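Local coordinates for putative exported protein (Bordetella pertussis, PDB 2DVZ) that probably serves as a periplasmic solute receptor that binds glutamate and hands it to a membrane carboxylate transporter, at residues 199-204 with 221-226; 217-222 with 229-234; 34-39 with 277-282; 179-184 with 191-196. All blocks are in the same frame, centred on the assembly; numbering follows the deposited sequence.

Interaction 1: 199-204 with 221-226; sequences SSMPQI and DAIKDV. With CD (cadmium ion), chain F; CD (cadmium ion), chain B.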
loop_
_atom_site.group_PDB
_atom_site.type_symbol
_atom_site.label_atom_id
_atom_site.label_comp_id
_atom_site.label_asym_id
_atom_site.label_seq_id
_atom_site.Cartn_x
_atom_site.Cartn_y
_atom_site.Cartn_z
ATOM N N SER A 199 3.619 -6.389 5.108
ATOM C CA SER A 199 3.689 -6.158 6.569
ATOM C C SER A 199 3.043 -7.279 7.389
ATOM O O SER A 199 3.431 -7.523 8.542
ATOM C CB SER A 199 3.083 -4.797 6.991
ATOM O OG SER A 199 1.969 -4.461 6.191
ATOM N N SER A 200 2.048 -7.944 6.808
ATOM C CA SER A 200 1.411 -9.052 7.466
ATOM C C SER A 200 2.166 -10.342 7.186
ATOM O O SER A 200 2.058 -11.280 7.948
ATOM C CB SER A 200 -0.048 -9.160 6.992
ATOM O OG SER A 200 -0.857 -8.124 7.566
HETATM N N MSE A 201 2.915 -10.396 6.087
HETATM C CA MSE A 201 3.629 -11.625 5.683
HETATM C C MSE A 201 4.433 -12.356 6.760
HETATM O O MSE A 201 4.251 -13.568 6.880
HETATM C CB MSE A 201 4.464 -11.459 4.395
HETATM C CG MSE A 201 5.080 -12.791 3.901
HETATM SE SE MSE A 201 3.660 -14.107 3.306
HETATM C CE MSE A 201 3.484 -13.569 1.429
ATOM N N PRO A 202 5.325 -11.659 7.524
ATOM C CA PRO A 202 6.063 -12.341 8.622
ATOM C C PRO A 202 5.184 -13.004 9.677
ATOM O O PRO A 202 5.532 -14.093 10.163
ATOM C CB PRO A 202 6.888 -11.206 9.266
ATOM C CG PRO A 202 7.061 -10.199 8.144
ATOM C CD PRO A 202 5.744 -10.246 7.399
ATOM N N GLN A 203 4.076 -12.346 10.037
ATOM C CA GLN A 203 3.161 -12.875 11.041
ATOM C C GLN A 203 2.357 -14.046 10.530
ATOM O O GLN A 203 1.949 -14.910 11.295
ATOM C CB GLN A 203 2.180 -11.816 11.545
ATOM C CG GLN A 203 2.813 -10.494 11.968
ATOM C CD GLN A 203 3.908 -10.636 13.010
ATOM O OE1 GLN A 203 3.863 -11.514 13.898
ATOM N NE2 GLN A 203 4.919 -9.750 12.908
ATOM N N ILE A 204 2.082 -14.045 9.238
ATOM C CA ILE A 204 1.313 -15.107 8.649
ATOM C C ILE A 204 2.193 -16.347 8.605
ATOM O O ILE A 204 1.746 -17.457 8.955
ATOM C CB ILE A 204 0.791 -14.685 7.248
ATOM C CG1 ILE A 204 -0.333 -13.639 7.412
ATOM C CG2 ILE A 204 0.308 -15.869 6.444
ATOM C CD1 ILE A 204 -0.530 -12.775 6.141
ATOM N N ASP A 221 3.431 -18.288 -3.975
ATOM C CA ASP A 221 4.241 -19.408 -3.508
ATOM C C ASP A 221 4.580 -19.403 -2.031
ATOM O O ASP A 221 4.687 -20.479 -1.412
ATOM C CB ASP A 221 5.538 -19.493 -4.317
ATOM C CG ASP A 221 5.314 -19.950 -5.732
ATOM O OD1 ASP A 221 4.223 -20.469 -6.085
ATOM O OD2 ASP A 221 6.259 -19.798 -6.516
ATOM N N ALA A 222 4.773 -18.214 -1.477
ATOM C CA ALA A 222 5.045 -18.040 -0.059
ATOM C C ALA A 222 3.925 -18.597 0.753
ATOM O O ALA A 222 4.156 -19.097 1.858
ATOM C CB ALA A 222 5.192 -16.539 0.275
ATOM N N ILE A 223 2.693 -18.461 0.251
ATOM C CA ILE A 223 1.496 -18.846 1.015
ATOM C C ILE A 223 0.470 -19.484 0.063
ATOM O O ILE A 223 -0.670 -19.015 -0.092
ATOM C CB ILE A 223 0.884 -17.644 1.812
ATOM C CG1 ILE A 223 0.803 -16.378 0.924
ATOM C CG2 ILE A 223 1.675 -17.337 3.125
ATOM C CD1 ILE A 223 -0.206 -15.276 1.462
ATOM N N LYS A 224 0.896 -20.591 -0.536
ATOM C CA LYS A 224 0.238 -21.206 -1.686
ATOM C C LYS A 224 -1.214 -21.601 -1.459
ATOM O O LYS A 224 -2.037 -21.513 -2.370
ATOM C CB LYS A 224 1.073 -22.398 -2.185
ATOM C CG LYS A 224 1.468 -22.211 -3.644
ATOM C CD LYS A 224 2.473 -23.217 -4.148
ATOM C CE LYS A 224 2.182 -23.393 -5.670
ATOM N NZ LYS A 224 3.334 -23.761 -6.555
ATOM N N ASP A 225 -1.536 -21.981 -0.231
ATOM C CA ASP A 225 -2.880 -22.395 0.130
ATOM C C ASP A 225 -3.920 -21.314 0.373
ATOM O O ASP A 225 -5.065 -21.626 0.504
ATOM C CB ASP A 225 -2.777 -23.306 1.321
ATOM C CG ASP A 225 -2.124 -24.608 0.956
ATOM O OD1 ASP A 225 -2.480 -25.120 -0.121
ATOM O OD2 ASP A 225 -1.273 -25.106 1.699
ATOM N N VAL A 226 -3.501 -20.043 0.427
ATOM C CA VAL A 226 -4.411 -18.906 0.543
ATOM C C VAL A 226 -4.981 -18.590 -0.833
ATOM O O VAL A 226 -4.237 -18.326 -1.781
ATOM C CB VAL A 226 -3.708 -17.633 1.215
ATOM C CG1 VAL A 226 -4.693 -16.427 1.391
ATOM C CG2 VAL A 226 -3.028 -18.008 2.551
HETATM CD CD CD F . 5.875 -21.344 -8.053
HETATM CD CD CD B . -0.739 -26.950 0.416
HETATM O O HOH W 1 6.580 -23.353 -7.308
HETATM O O HOH W 2 0.394 -26.190 -0.872
HETATM O O HOH W 3 0.577 -29.072 0.670
#
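Ser200 O receives two backbone N-H groups, that of Ile204 at 3.1 Å and, weakly, that of Gln203, in the kinked helical turn from which Ile204 reaches Ile223. The two isoleucine branches meet methyl to methyl, Ile204 CG2 to Ile223 CG2 at 3.9 Å, their side chains crossing at about a right angle. Met201, deposited as selenomethionine, does more of the touching. Its CG leaves anti to the backbone N (chi1 -174°), and bends at chi2 and chi3 bring the chain end round to the loop. There Met201 SE lies 3.8 Å from Ile223 CG2, tip to tip, while Met201 CE meets Ala222 CB at 3.6 Å. In this periplasmic binding protein fold the contact seats the loop after strand 210-215 on helix 197-205. Leu197 and Ile214 add to the apolar patch around Ile223, and Gln205 NE2 donates to Ala222 O. A type I turn from Ile223 to Val226 follows, with Val226 N bonded to Ile223 O. The loop's outer side carries two cadmium ions. Each is held by both oxygens of one aspartate, unequally: Asp221 OD2 stands 2.2 Å from its ion and Asp225 OD2 2.3 Å from the other.

Interaction 2: 217-222 with 229-234; sequences PTRIDA and FADAGF. With CD (cadmium ion), chain F.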
loop_
_atom_site.group_PDB
_atom_site.type_symbol
_atom_site.label_atom_id
_atom_site.label_comp_id
_atom_site.label_asym_id
_atom_site.label_seq_id
_atom_site.Cartn_x
_atom_site.Cartn_y
_atom_site.Cartn_z
ATOM N N PRO A 217 -3.360 -11.710 -8.961
ATOM C CA PRO A 217 -3.864 -12.555 -10.058
ATOM C C PRO A 217 -3.862 -14.042 -9.761
ATOM O O PRO A 217 -4.697 -14.751 -10.255
ATOM C CB PRO A 217 -2.912 -12.219 -11.247
ATOM C CG PRO A 217 -2.319 -10.892 -10.905
ATOM C CD PRO A 217 -2.197 -10.905 -9.378
ATOM N N THR A 218 -2.935 -14.516 -8.965
ATOM C CA THR A 218 -2.871 -15.916 -8.672
ATOM C C THR A 218 -2.534 -16.086 -7.197
ATOM O O THR A 218 -2.237 -15.096 -6.507
ATOM C CB THR A 218 -1.797 -16.677 -9.558
ATOM O OG1 THR A 218 -0.471 -16.309 -9.171
ATOM C CG2 THR A 218 -1.984 -16.406 -11.057
ATOM N N ARG A 219 -2.593 -17.336 -6.733
ATOM C CA ARG A 219 -1.931 -17.736 -5.494
ATOM C C ARG A 219 -0.431 -17.436 -5.516
ATOM O O ARG A 219 0.229 -17.488 -6.569
ATOM C CB ARG A 219 -2.161 -19.228 -5.221
ATOM C CG ARG A 219 -3.663 -19.591 -5.115
ATOM C CD ARG A 219 -3.905 -21.141 -5.164
ATOM N NE ARG A 219 -5.312 -21.428 -4.972
ATOM C CZ ARG A 219 -5.861 -21.666 -3.775
ATOM N NH1 ARG A 219 -5.087 -21.696 -2.672
ATOM N NH2 ARG A 219 -7.181 -21.890 -3.674
ATOM N N ILE A 220 0.100 -17.179 -4.333
ATOM C CA ILE A 220 1.473 -16.791 -4.136
ATOM C C ILE A 220 2.265 -17.929 -3.429
ATOM O O ILE A 220 1.845 -18.434 -2.429
ATOM C CB ILE A 220 1.511 -15.438 -3.355
ATOM C CG1 ILE A 220 1.200 -14.287 -4.310
ATOM C CG2 ILE A 220 2.826 -15.211 -2.668
ATOM C CD1 ILE A 220 1.071 -12.823 -3.623
ATOM N N ASP A 221 3.431 -18.288 -3.975
ATOM C CA ASP A 221 4.241 -19.408 -3.508
ATOM C C ASP A 221 4.580 -19.403 -2.031
ATOM O O ASP A 221 4.687 -20.479 -1.412
ATOM C CB ASP A 221 5.538 -19.493 -4.317
ATOM C CG ASP A 221 5.314 -19.950 -5.732
ATOM O OD1 ASP A 221 4.223 -20.469 -6.085
ATOM O OD2 ASP A 221 6.259 -19.798 -6.516
ATOM N N ALA A 222 4.773 -18.214 -1.477
ATOM C CA ALA A 222 5.045 -18.040 -0.059
ATOM C C ALA A 222 3.925 -18.597 0.753
ATOM O O ALA A 222 4.156 -19.097 1.858
ATOM C CB ALA A 222 5.192 -16.539 0.275
ATOM N N PHE A 229 -9.083 -13.477 -4.090
ATOM C CA PHE A 229 -10.461 -13.056 -3.953
ATOM C C PHE A 229 -11.313 -13.558 -5.101
ATOM O O PHE A 229 -12.530 -13.722 -4.936
ATOM C CB PHE A 229 -10.568 -11.523 -3.849
ATOM C CG PHE A 229 -10.340 -11.002 -2.450
ATOM C CD1 PHE A 229 -11.359 -11.065 -1.490
ATOM C CD2 PHE A 229 -9.114 -10.449 -2.087
ATOM C CE1 PHE A 229 -11.135 -10.571 -0.180
ATOM C CE2 PHE A 229 -8.876 -9.980 -0.793
ATOM C CZ PHE A 229 -9.891 -10.044 0.158
ATOM N N ALA A 230 -10.680 -13.760 -6.265
ATOM C CA ALA A 230 -11.334 -14.365 -7.421
ATOM C C ALA A 230 -11.623 -15.867 -7.166
ATOM O O ALA A 230 -12.727 -16.370 -7.448
ATOM C CB ALA A 230 -10.498 -14.144 -8.687
ATOM N N ASP A 231 -10.654 -16.573 -6.585
ATOM C CA ASP A 231 -10.913 -17.945 -6.120
ATOM C C ASP A 231 -12.054 -17.991 -5.099
ATOM O O ASP A 231 -12.884 -18.879 -5.185
ATOM C CB ASP A 231 -9.671 -18.553 -5.486
ATOM C CG ASP A 231 -8.541 -18.741 -6.465
ATOM O OD1 ASP A 231 -8.812 -19.049 -7.668
ATOM O OD2 ASP A 231 -7.375 -18.625 -6.003
ATOM N N ALA A 232 -12.081 -17.045 -4.137
ATOM C CA ALA A 232 -13.150 -16.980 -3.117
ATOM C C ALA A 232 -14.536 -16.642 -3.674
ATOM O O ALA A 232 -15.549 -16.758 -2.963
ATOM C CB ALA A 232 -12.806 -15.997 -2.042
ATOM N N GLY A 233 -14.576 -16.210 -4.925
ATOM C CA GLY A 233 -15.840 -15.901 -5.628
ATOM C C GLY A 233 -16.225 -14.436 -5.570
ATOM O O GLY A 233 -17.360 -14.101 -5.820
ATOM N N PHE A 234 -15.257 -13.578 -5.230
ATOM C CA PHE A 234 -15.418 -12.127 -5.235
ATOM C C PHE A 234 -14.379 -11.419 -6.082
ATOM O O PHE A 234 -13.583 -10.682 -5.533
ATOM C CB PHE A 234 -15.428 -11.590 -3.784
ATOM C CG PHE A 234 -16.556 -12.166 -2.974
ATOM C CD1 PHE A 234 -17.808 -11.559 -2.989
ATOM C CD2 PHE A 234 -16.392 -13.371 -2.272
ATOM C CE1 PHE A 234 -18.902 -12.129 -2.260
ATOM C CE2 PHE A 234 -17.458 -13.945 -1.560
ATOM C CZ PHE A 234 -18.720 -13.317 -1.550
HETATM CD CD CD F . 5.875 -21.344 -8.053
HETATM O O HOH W 1 6.580 -23.353 -7.308
#
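With chi1 of -58° in Arg219 and -65° in Asp231, each side chain leaves with CG beside its own backbone N, and the arginine then runs extended from CG to NE until its end passes the aspartate. The contact spans two parts of the long surface loop between strands 210-215 and 241-248, and Asp231 sits in a type I beta turn closed by Gly233 N on Ala230 O at 3.1 Å. Asp231 OD2 is the acidic atom that faces Arg219: it lies 3.6 Å from Arg219 NE, 3.9 Å from Arg219 CG and 4.0 Å from Arg219 NH2. The guanidinium and carboxylate planes are only 22° apart, yet this oxygen stands well out of the guanidinium plane and no N-H is aimed at it. The salt bridge is therefore long and rests on charge alone. Arg219 has a stronger partner elsewhere, as NH1 donates to Lys224 O and, weakly, to Asp225 O, holding the guanidinium against the intervening loop. On the other side, Asp231 N is bonded to Thr228 OG1. The backbone at the arginine is held by its neighbour: Thr218 OG1 donates to Arg219 O at 2.9 Å, reaching it from above the carbonyl plane.

Interaction 3: 34-39 with 277-282; sequences DIIARL and DDQGSA
From CB to its amide, Gln279 reaches across to Ile35 and Ile36 on helix 32-48. It is the last residue of helix 270-279, which ends in a Schellman motif with Gly280 at positive phi (106°), turning the chain into strand 281-283; the contact thus joins one helix of this periplasmic binding protein fold to a helix-strand junction. CB of Gln279 points at the other helix, and with chi1 at 73° CG is placed between the backbone N and the carbonyl carbon; beyond it the chain is extended. Gln279 CD comes within 4.0 Å of Ile36 CG1. At the tip the amide divides its contacts. Gln279 OE1 lies 3.7 Å from Ile35 CG2, where the two side chains slide past each other in opposite directions. The amide nitrogen lies against Ile36, which crosses the glutamine at about a right angle: Gln279 NE2 is modelled 3.1 Å from Ile36 CG1 and 3.3 Å from Ile36 CD1, closer than comfortable, so the exact position of the amide is doubtful. The same NE2 donates in the amide plane to Ser281 OG, nearly straight at 163°; the modelled bond is doubtfully short, but its direction suggests that it sets the amide's rotation. Ser281 OG also pairs with Thr115 OG1 on strand 106-121. The side chain of Ile36 lies about 3 Å from that of glutamate-binding Tyr243, and its methyl, Ile36 CD1, comes to 4.0 Å from Ser281 OG.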
loop_
_atom_site.group_PDB
_atom_site.type_symbol
_atom_site.label_atom_id
_atom_site.label_comp_id
_atom_site.label_asym_id
_atom_site.label_seq_id
_atom_site.Cartn_x
_atom_site.Cartn_y
_atom_site.Cartn_z
ATOM N N ASP A 34 6.892 1.504 4.205
ATOM C CA ASP A 34 8.180 1.470 4.904
ATOM C C ASP A 34 9.071 0.256 4.533
ATOM O O ASP A 34 10.271 0.409 4.269
ATOM C CB ASP A 34 7.926 1.474 6.403
ATOM C CG ASP A 34 9.189 1.761 7.222
ATOM O OD1 ASP A 34 9.837 2.821 6.988
ATOM O OD2 ASP A 34 9.492 0.949 8.135
ATOM N N ILE A 35 8.486 -0.942 4.501
ATOM C CA ILE A 35 9.254 -2.120 4.125
ATOM C C ILE A 35 9.897 -2.060 2.741
ATOM O O ILE A 35 11.110 -2.311 2.601
ATOM C CB ILE A 35 8.440 -3.452 4.249
ATOM C CG1 ILE A 35 8.159 -3.733 5.733
ATOM C CG2 ILE A 35 9.262 -4.637 3.606
ATOM C CD1 ILE A 35 7.001 -4.665 5.990
ATOM N N ILE A 36 9.080 -1.767 1.737
ATOM C CA ILE A 36 9.529 -1.689 0.368
ATOM C C ILE A 36 10.455 -0.456 0.111
ATOM O O ILE A 36 11.493 -0.582 -0.578
ATOM C CB ILE A 36 8.309 -1.643 -0.598
ATOM C CG1 ILE A 36 7.600 -3.008 -0.645
ATOM C CG2 ILE A 36 8.774 -1.289 -2.009
ATOM C CD1 ILE A 36 6.100 -2.995 -0.963
ATOM N N ALA A 37 10.049 0.717 0.646
ATOM C CA ALA A 37 10.854 1.937 0.609
ATOM C C ALA A 37 12.288 1.644 1.042
ATOM O O ALA A 37 13.227 1.947 0.313
ATOM C CB ALA A 37 10.225 3.040 1.507
ATOM N N ARG A 38 12.459 0.986 2.189
ATOM C CA ARG A 38 13.814 0.763 2.731
ATOM C C ARG A 38 14.580 -0.256 1.900
ATOM O O ARG A 38 15.765 -0.065 1.620
ATOM C CB ARG A 38 13.777 0.384 4.212
ATOM C CG ARG A 38 13.055 1.407 5.060
ATOM C CD ARG A 38 13.215 1.209 6.570
ATOM N NE ARG A 38 12.622 2.357 7.281
ATOM C CZ ARG A 38 13.331 3.339 7.854
ATOM N NH1 ARG A 38 14.674 3.302 7.811
ATOM N NH2 ARG A 38 12.692 4.363 8.457
ATOM N N LEU A 39 13.886 -1.307 1.454
ATOM C CA LEU A 39 14.526 -2.325 0.633
ATOM C C LEU A 39 15.066 -1.731 -0.654
ATOM O O LEU A 39 16.243 -1.934 -0.981
ATOM C CB LEU A 39 13.561 -3.492 0.316
ATOM C CG LEU A 39 14.006 -4.566 -0.695
ATOM C CD1 LEU A 39 15.028 -5.423 -0.061
ATOM C CD2 LEU A 39 12.803 -5.409 -1.185
ATOM N N ASP A 277 9.491 -11.033 -3.932
ATOM C CA ASP A 277 8.839 -12.315 -4.085
ATOM C C ASP A 277 8.332 -12.880 -2.753
ATOM O O ASP A 277 7.149 -13.256 -2.642
ATOM C CB ASP A 277 9.773 -13.288 -4.772
ATOM C CG ASP A 277 9.030 -14.465 -5.379
ATOM O OD1 ASP A 277 8.105 -14.215 -6.190
ATOM O OD2 ASP A 277 9.361 -15.645 -5.065
ATOM N N ASP A 278 9.209 -12.924 -1.755
ATOM C CA ASP A 278 8.859 -13.490 -0.452
ATOM C C ASP A 278 7.789 -12.721 0.320
ATOM O O ASP A 278 7.073 -13.329 1.120
ATOM C CB ASP A 278 10.092 -13.672 0.444
ATOM C CG ASP A 278 11.048 -14.785 -0.053
ATOM O OD1 ASP A 278 10.776 -15.464 -1.085
ATOM O OD2 ASP A 278 12.076 -14.967 0.624
ATOM N N GLN A 279 7.690 -11.411 0.090
ATOM C CA GLN A 279 6.766 -10.558 0.840
ATOM C C GLN A 279 5.389 -10.469 0.191
ATOM O O GLN A 279 4.447 -10.027 0.837
ATOM C CB GLN A 279 7.303 -9.126 0.994
ATOM C CG GLN A 279 7.248 -8.354 -0.270
ATOM C CD GLN A 279 7.826 -6.953 -0.188
ATOM O OE1 GLN A 279 8.818 -6.676 0.531
ATOM N NE2 GLN A 279 7.236 -6.059 -0.981
ATOM N N GLY A 280 5.280 -10.855 -1.083
ATOM C CA GLY A 280 4.005 -10.800 -1.770
ATOM C C GLY A 280 3.902 -9.663 -2.768
ATOM O O GLY A 280 2.818 -9.146 -2.961
ATOM N N SER A 281 5.047 -9.257 -3.345
ATOM C CA SER A 281 5.149 -8.246 -4.387
ATOM C C SER A 281 5.859 -8.783 -5.646
ATOM O O SER A 281 6.394 -9.887 -5.681
ATOM C CB SER A 281 5.937 -7.015 -3.908
ATOM O OG SER A 281 5.460 -6.487 -2.708
ATOM N N ALA A 282 5.873 -7.958 -6.673
ATOM C CA ALA A 282 6.550 -8.264 -7.895
ATOM C C ALA A 282 7.129 -6.969 -8.435
ATOM O O ALA A 282 6.417 -5.958 -8.506
ATOM C CB ALA A 282 5.556 -8.852 -8.904
#

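Interaction 4: 179-184 with 191-196; sequences GPAVAD and ELIFDN. With GLU (glutamic acid), chain G.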
loop_
_atom_site.group_PDB
_atom_site.type_symbol
_atom_site.label_atom_id
_atom_site.label_comp_id
_atom_site.label_asym_id
_atom_site.label_seq_id
_atom_site.Cartn_x
_atom_site.Cartn_y
_atom_site.Cartn_z
ATOM N N GLY A 179 1.616 -1.004 10.329
ATOM C CA GLY A 179 2.523 -1.328 11.442
ATOM C C GLY A 179 1.769 -1.559 12.753
ATOM O O GLY A 179 1.750 -2.692 13.275
ATOM N N PRO A 180 1.201 -0.490 13.337
ATOM C CA PRO A 180 0.435 -0.704 14.560
ATOM C C PRO A 180 -0.802 -1.593 14.407
ATOM O O PRO A 180 -1.219 -2.217 15.401
ATOM C CB PRO A 180 0.067 0.724 15.008
ATOM C CG PRO A 180 1.143 1.591 14.358
ATOM C CD PRO A 180 1.340 0.947 13.027
ATOM N N ALA A 181 -1.389 -1.644 13.202
ATOM C CA ALA A 181 -2.546 -2.493 12.988
ATOM C C ALA A 181 -2.164 -3.972 13.082
ATOM O O ALA A 181 -2.854 -4.754 13.725
ATOM C CB ALA A 181 -3.239 -2.162 11.651
ATOM N N VAL A 182 -1.054 -4.354 12.451
ATOM C CA VAL A 182 -0.598 -5.738 12.439
ATOM C C VAL A 182 -0.369 -6.226 13.876
ATOM O O VAL A 182 -0.761 -7.355 14.246
ATOM C CB VAL A 182 0.661 -5.928 11.502
ATOM C CG1 VAL A 182 1.395 -7.257 11.785
ATOM C CG2 VAL A 182 0.281 -5.812 10.010
ATOM N N ALA A 183 0.233 -5.371 14.700
ATOM C CA ALA A 183 0.474 -5.711 16.102
ATOM C C ALA A 183 -0.833 -5.843 16.938
ATOM O O ALA A 183 -0.927 -6.708 17.819
ATOM C CB ALA A 183 1.442 -4.719 16.734
ATOM N N ASP A 184 -1.832 -4.999 16.687
ATOM C CA ASP A 184 -3.123 -5.201 17.353
ATOM C C ASP A 184 -3.882 -6.447 16.898
ATOM O O ASP A 184 -4.476 -7.126 17.718
ATOM C CB ASP A 184 -3.992 -3.954 17.275
ATOM C CG ASP A 184 -3.698 -2.988 18.409
ATOM O OD1 ASP A 184 -2.623 -3.135 19.043
ATOM O OD2 ASP A 184 -4.531 -2.085 18.664
ATOM N N GLU A 191 -9.928 -8.341 15.605
ATOM C CA GLU A 191 -9.991 -9.744 15.177
ATOM C C GLU A 191 -9.499 -9.884 13.707
ATOM O O GLU A 191 -8.883 -10.883 13.329
ATOM C CB GLU A 191 -11.431 -10.304 15.378
ATOM C CG GLU A 191 -12.043 -10.228 16.870
ATOM C CD GLU A 191 -12.415 -8.787 17.460
ATOM O OE1 GLU A 191 -12.815 -7.841 16.719
ATOM O OE2 GLU A 191 -12.337 -8.642 18.734
ATOM N N LEU A 192 -9.773 -8.850 12.905
ATOM C CA LEU A 192 -9.494 -8.821 11.474
ATOM C C LEU A 192 -8.507 -7.700 11.160
ATOM O O LEU A 192 -8.408 -6.700 11.899
ATOM C CB LEU A 192 -10.792 -8.579 10.659
ATOM C CG LEU A 192 -11.864 -9.660 10.401
ATOM C CD1 LEU A 192 -12.435 -10.402 11.666
ATOM C CD2 LEU A 192 -12.996 -9.073 9.564
ATOM N N ILE A 193 -7.788 -7.869 10.058
ATOM C CA ILE A 193 -6.979 -6.803 9.505
ATOM C C ILE A 193 -7.099 -6.847 8.011
ATOM O O ILE A 193 -7.082 -7.920 7.410
ATOM C CB ILE A 193 -5.497 -6.865 9.959
ATOM C CG1 ILE A 193 -4.754 -5.557 9.597
ATOM C CG2 ILE A 193 -4.782 -8.164 9.475
ATOM C CD1 ILE A 193 -3.317 -5.509 9.958
ATOM N N PHE A 194 -7.272 -5.674 7.408
ATOM C CA PHE A 194 -7.099 -5.536 5.966
ATOM C C PHE A 194 -5.741 -4.912 5.766
ATOM O O PHE A 194 -5.483 -3.828 6.282
ATOM C CB PHE A 194 -8.207 -4.669 5.388
ATOM C CG PHE A 194 -9.536 -5.367 5.325
ATOM C CD1 PHE A 194 -9.950 -6.003 4.146
ATOM C CD2 PHE A 194 -10.375 -5.413 6.440
ATOM C CE1 PHE A 194 -11.174 -6.668 4.104
ATOM C CE2 PHE A 194 -11.624 -6.107 6.401
ATOM C CZ PHE A 194 -12.011 -6.722 5.245
ATOM N N ASP A 195 -4.851 -5.615 5.068
ATOM C CA ASP A 195 -3.501 -5.135 4.877
ATOM C C ASP A 195 -2.981 -5.318 3.451
ATOM O O ASP A 195 -3.594 -6.016 2.613
ATOM C CB ASP A 195 -2.545 -5.823 5.861
ATOM C CG ASP A 195 -1.282 -5.018 6.110
ATOM O OD1 ASP A 195 -1.210 -3.850 5.650
ATOM O OD2 ASP A 195 -0.357 -5.549 6.764
ATOM N N ASN A 196 -1.862 -4.635 3.192
ATOM C CA ASN A 196 -1.022 -4.904 2.057
ATOM C C ASN A 196 -0.164 -6.025 2.567
ATOM O O ASN A 196 0.280 -6.011 3.710
ATOM C CB ASN A 196 -0.155 -3.676 1.671
ATOM C CG ASN A 196 -0.901 -2.306 1.851
ATOM O OD1 ASN A 196 -0.530 -1.511 2.719
ATOM N ND2 ASN A 196 -1.923 -2.050 1.050
HETATM N N GLU G . -2.270 1.548 3.218
HETATM C CA GLU G . -1.009 1.979 2.583
HETATM C C GLU G . -1.043 1.806 1.073
HETATM O O GLU G . -0.301 1.045 0.444
HETATM C CB GLU G . 0.190 1.308 3.246
HETATM C CG GLU G . 0.085 1.319 4.782
HETATM C CD GLU G . 1.409 1.355 5.487
HETATM O OE1 GLU G . 2.431 1.397 4.769
HETATM O OE2 GLU G . 1.441 1.370 6.769
HETATM O OXT GLU G . -1.830 2.514 0.423
#
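Apolar contacts between helix and strand centre on the terminal methyl of Ile193. An extended side chain, with CG1 anti to the backbone N (chi1 -168°), carries this methyl from the strand up to the helix, where Ile193 CD1 meets Ala181 CB at 3.8 Å and Val182 CG2 at 3.6 Å. It also touches backbone, Ile193 CD1 lying 3.6 Å from Val182 N, so the methyl rests against the helix surface between the two residues. The axes of helix 179-184 and strand 192-196 approach to 8.6 Å at 150°, a nearly antiparallel packing. This is the helix-to-strand half of a beta-alpha-beta crossover: strand 171-174, helix 178-187 and strand 192-196 follow in sequence, and both strands pair parallel with strand 145-148, which lies between them. A polar-to-apolar contact comes next along the strand, where Asp195 OD2 approaches Val182 CG2 to 3.3 Å, the side chains crossing at about a right angle. Hydrogen bonds satisfy this buried carboxylate. Asp195 OD2 is shared by Ser199 OG and Ser200 OG, near the start of helix 197-205, whose N-terminal end would probably help stabilise the negative charge. Asp195 OD1 is bonded to Ser178 OG and takes a weak, bent bond from Asn196 N at 2.7 Å (133°). Ligand contacts follow directly: Asn196 lies against the bound glutamate, and Ser178 N is hydrogen-bonded to it, as are Thr33 OG1, Ser85 OG and Ser149 OG.

Helix 197-205 connects three of the contacts. It follows the strand of interaction 4 directly, and beyond the serine-aspartate bonds Gln203 CG packs on Val182 CG1 at 3.5 Å. Interaction 3 touches it at both Ser199 and Met201: Ile35 CD1 lies 3.7 Å from Ser199 CA, and Met201 CG lies 3.5 Å from Asp278 O. Interactions 1 and 2 share Asp221 and Ala222, with centres 12 Å apart. Interaction 2, on the surface, is away from the annotated sites, whereas interaction 4 contains a pocket residue. In interaction 3 the Ile35 side chain is about 8 Å from the bound glutamate, and in interaction 1 that of Met201 about 13 Å.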